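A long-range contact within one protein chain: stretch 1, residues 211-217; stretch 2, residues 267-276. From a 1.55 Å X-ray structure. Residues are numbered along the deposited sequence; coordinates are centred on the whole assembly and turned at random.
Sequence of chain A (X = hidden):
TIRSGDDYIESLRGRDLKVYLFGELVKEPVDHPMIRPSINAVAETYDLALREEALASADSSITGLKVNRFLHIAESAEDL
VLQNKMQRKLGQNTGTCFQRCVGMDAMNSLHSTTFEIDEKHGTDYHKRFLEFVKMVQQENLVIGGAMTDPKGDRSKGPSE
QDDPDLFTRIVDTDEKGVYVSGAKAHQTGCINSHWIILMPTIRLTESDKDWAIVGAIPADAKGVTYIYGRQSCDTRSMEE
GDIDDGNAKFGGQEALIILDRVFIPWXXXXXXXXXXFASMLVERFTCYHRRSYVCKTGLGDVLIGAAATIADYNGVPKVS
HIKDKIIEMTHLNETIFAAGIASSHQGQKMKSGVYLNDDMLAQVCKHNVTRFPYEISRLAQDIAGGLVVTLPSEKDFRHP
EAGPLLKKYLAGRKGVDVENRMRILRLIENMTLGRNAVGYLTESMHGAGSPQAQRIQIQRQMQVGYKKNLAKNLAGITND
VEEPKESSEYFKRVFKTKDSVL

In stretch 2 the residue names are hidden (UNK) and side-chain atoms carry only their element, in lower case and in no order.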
# COMPACT_ATOMS: atom_id res chain seq x y z
N TRP A 211 -35.10 -9.80 -22.08
CA TRP A 211 -33.65 -9.80 -22.07
C TRP A 211 -33.09 -11.11 -21.50
O TRP A 211 -31.88 -11.29 -21.48
CB TRP A 211 -33.13 -8.59 -21.28
CG TRP A 211 -33.39 -7.26 -21.94
CD1 TRP A 211 -32.51 -6.59 -22.73
CD2 TRP A 211 -34.58 -6.43 -21.87
NE1 TRP A 211 -33.06 -5.41 -23.17
CE2 TRP A 211 -34.31 -5.27 -22.65
CE3 TRP A 211 -35.82 -6.54 -21.23
CZ2 TRP A 211 -35.22 -4.24 -22.79
CZ3 TRP A 211 -36.72 -5.50 -21.36
CH2 TRP A 211 -36.43 -4.38 -22.14
N ALA A 212 -33.96 -12.06 -21.10
CA ALA A 212 -33.52 -13.34 -20.58
C ALA A 212 -33.31 -14.32 -21.73
O ALA A 212 -34.12 -15.21 -22.01
CB ALA A 212 -34.50 -13.87 -19.56
N ILE A 213 -32.23 -14.09 -22.49
CA ILE A 213 -31.90 -14.88 -23.67
C ILE A 213 -30.44 -15.31 -23.60
O ILE A 213 -29.53 -14.50 -23.42
CB ILE A 213 -32.21 -14.11 -24.97
CG1 ILE A 213 -31.84 -14.90 -26.23
CG2 ILE A 213 -31.59 -12.72 -24.98
CD1 ILE A 213 -32.63 -16.18 -26.42
N VAL A 214 -30.24 -16.63 -23.75
CA VAL A 214 -28.94 -17.21 -24.02
C VAL A 214 -29.03 -17.95 -25.33
O VAL A 214 -29.92 -18.79 -25.50
CB VAL A 214 -28.46 -18.18 -22.93
CG1 VAL A 214 -27.13 -18.85 -23.33
CG2 VAL A 214 -28.35 -17.47 -21.58
N GLY A 215 -28.08 -17.70 -26.23
CA GLY A 215 -28.06 -18.44 -27.49
C GLY A 215 -26.70 -18.40 -28.15
O GLY A 215 -25.97 -17.43 -28.00
N ALA A 216 -26.40 -19.48 -28.88
CA ALA A 216 -25.15 -19.59 -29.61
C ALA A 216 -25.39 -19.21 -31.07
O ALA A 216 -26.32 -19.72 -31.71
CB ALA A 216 -24.67 -20.98 -29.51
N ILE A 217 -24.51 -18.38 -31.59
CA ILE A 217 -24.57 -17.96 -32.97
C ILE A 217 -23.23 -18.26 -33.63
O ILE A 217 -22.17 -18.10 -33.01
CB ILE A 217 -24.96 -16.49 -33.12
CG1 ILE A 217 -23.96 -15.55 -32.52
CG2 ILE A 217 -26.34 -16.23 -32.55
CD1 ILE A 217 -24.21 -14.09 -32.85
N UNK A 267 -32.59 -24.99 -31.32
CA UNK A 267 -31.59 -25.92 -30.82
C UNK A 267 -30.37 -25.20 -30.26
O UNK A 267 -29.54 -25.83 -29.61
o UNK A 267 -29.44 -26.00 -33.31
o UNK A 267 -31.48 -25.94 -34.03
c UNK A 267 -31.11 -26.88 -31.88
c UNK A 267 -30.64 -26.23 -33.17
N UNK A 268 -30.23 -23.91 -30.53
CA UNK A 268 -29.09 -23.14 -30.05
C UNK A 268 -29.53 -22.14 -28.98
O UNK A 268 -28.75 -21.26 -28.61
c UNK A 268 -27.79 -23.32 -32.30
c UNK A 268 -26.58 -24.11 -31.86
c UNK A 268 -28.39 -22.44 -31.22
c UNK A 268 -25.92 -24.89 -32.94
n UNK A 268 -26.76 -26.01 -33.31
N UNK A 269 -30.79 -22.25 -28.51
CA UNK A 269 -31.30 -21.37 -27.45
C UNK A 269 -31.23 -22.11 -26.11
O UNK A 269 -31.82 -23.18 -25.95
c UNK A 269 -33.44 -20.24 -26.60
c UNK A 269 -32.74 -20.92 -27.76
c UNK A 269 -32.80 -20.04 -29.00
N UNK A 270 -30.50 -21.53 -25.15
CA UNK A 270 -30.23 -22.17 -23.87
C UNK A 270 -30.94 -21.49 -22.69
O UNK A 270 -30.78 -21.92 -21.55
c UNK A 270 -26.71 -22.30 -25.19
c UNK A 270 -26.46 -23.93 -26.92
c UNK A 270 -27.66 -24.49 -26.57
c UNK A 270 -27.92 -22.87 -24.81
c UNK A 270 -28.38 -23.98 -25.51
c UNK A 270 -25.99 -22.84 -26.24
c UNK A 270 -28.73 -22.30 -23.65
N UNK A 271 -31.68 -20.41 -22.95
CA UNK A 271 -32.52 -19.73 -21.98
C UNK A 271 -33.46 -18.86 -22.80
O UNK A 271 -33.02 -18.16 -23.71
c UNK A 271 -32.55 -17.92 -20.08
c UNK A 271 -31.70 -18.82 -21.04
s UNK A 271 -31.60 -16.64 -19.24
c UNK A 271 -30.76 -17.70 -18.06
N UNK A 272 -34.73 -18.86 -22.42
CA UNK A 272 -35.75 -18.14 -23.17
C UNK A 272 -36.84 -17.66 -22.20
O UNK A 272 -37.87 -18.31 -22.08
c UNK A 272 -37.44 -18.40 -25.05
n UNK A 272 -39.31 -17.90 -26.08
n UNK A 272 -37.44 -17.10 -25.49
c UNK A 272 -38.57 -16.85 -26.14
c UNK A 272 -36.32 -19.03 -24.28
c UNK A 272 -38.63 -18.90 -25.41
N UNK A 273 -36.57 -16.57 -21.47
CA UNK A 273 -37.56 -15.92 -20.63
C UNK A 273 -37.49 -16.24 -19.14
O UNK A 273 -38.24 -15.64 -18.36
N UNK A 274 -36.64 -17.19 -18.71
CA UNK A 274 -36.54 -17.57 -17.31
C UNK A 274 -35.58 -16.61 -16.59
O UNK A 274 -34.45 -16.94 -16.23
c UNK A 274 -36.08 -19.02 -17.22
o UNK A 274 -37.57 -20.98 -20.03
c UNK A 274 -37.01 -20.01 -17.94
o UNK A 274 -35.72 -19.71 -19.95
c UNK A 274 -36.73 -20.24 -19.41
N UNK A 275 -36.07 -15.39 -16.42
CA UNK A 275 -35.29 -14.27 -15.96
C UNK A 275 -34.66 -14.50 -14.60
O UNK A 275 -33.62 -13.91 -14.32
o UNK A 275 -40.63 -13.54 -12.47
c UNK A 275 -38.34 -12.89 -12.78
c UNK A 275 -37.27 -12.77 -13.64
c UNK A 275 -36.20 -13.03 -15.90
c UNK A 275 -39.67 -13.76 -14.57
c UNK A 275 -38.59 -13.65 -15.42
c UNK A 275 -37.38 -13.16 -14.97
c UNK A 275 -39.53 -13.39 -13.25
N UNK A 276 -35.31 -15.31 -13.76
CA UNK A 276 -34.82 -15.57 -12.42
C UNK A 276 -33.50 -16.33 -12.42
O UNK A 276 -32.86 -16.40 -11.36
c UNK A 276 -36.12 -17.72 -11.90
o UNK A 276 -37.60 -19.22 -12.92
c UNK A 276 -35.87 -16.26 -11.56
o UNK A 276 -37.29 -17.28 -14.01
c UNK A 276 -37.08 -18.08 -13.04

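Position 267 carries two side-chain carbons, the second bearing two oxygens. It does not touch stretch 1. A carboxylate on so short a stem is Asp 267.

Position 268 has four carbons in a row ending in a nitrogen. Its CB lies 4.3 Å from Ala 216 CB, but the end of the chain leads away. The terminal nitrogen is 2.7 Å from OD2 of Asp 267, a salt bridge. This is Lys 268. Its backbone O accepts a hydrogen bond from Ala 216 N at 3.0 Å, and Gly 215 CA comes within 3.1 Å of the same O.

Position 269 has three carbons, one carrying the other two. The side chain lies on the same sheet face as Ile 213, and one branch is 4.1 Å from Ile 213 CD1. A fork directly at CB, with carbon only, is Val 269. Its CA is 4.4 Å from Gly 215 CA.

Position 270 has one carbon and then a ring of six carbons, with no oxygen on it. Its CB is 3.8 Å from Val 214 CG1, which sits at the ring edge. A ring carbon approaches Ala 216 CB at 4.0 Å. The bare ring makes it Phe 270. Phe 270 N gives a hydrogen bond to Val 214 O at 2.8 Å.

Position 271 is an unbranched chain of two carbons, a sulfur and a last carbon. Its CB packs 3.7 Å from Val 214 CG2, and the sulfur is 4.0 Å from Ala 212 CB. A thioether is Met 271. Its O accepts a hydrogen bond from Val 214 N at 3.2 Å; its N gives a weak one to Val 214 O at 3.5 Å.

Position 272 has one carbon and a five-membered ring of three carbons and two nitrogens. The side chain stays at least 5.0 Å from stretch 1. An imidazole is His 272. Its CA pairs with Ile 213 CA at 5.1 Å.

Position 273 has no side-chain atoms, so it is Gly 273. Its phi of 100° and psi of -7° would jam a CB against the preceding carbonyl O. Gly 273 N gives a hydrogen bond to Ala 212 O at 2.9 Å.

Position 274 has three carbons, the third bearing two oxygens. The side chain makes no contact with stretch 1. This is Glu 274. Its OE1 accepts a hydrogen bond from His 272 N at 2.8 Å, bracing the turn.

Position 275 has one carbon and a six-carbon ring bearing one oxygen. Its CB is 4.1 Å from Ala 212 CB, while the ring leads away. This is Tyr 275.

Position 276 repeats the pattern of three carbons and two oxygens. It makes no contact with stretch 1 and is Glu 276.

The contact is an antiparallel backbone pairing with a beta bulge between Val 214 and Gly 215. Val 214 O takes the Phe 270 amide and, weakly, that of Met 271. Apolar packing adds to this ladder, and 503 Å² is buried in all.

Stretch 2 (267-276) DKVFMHGEYE
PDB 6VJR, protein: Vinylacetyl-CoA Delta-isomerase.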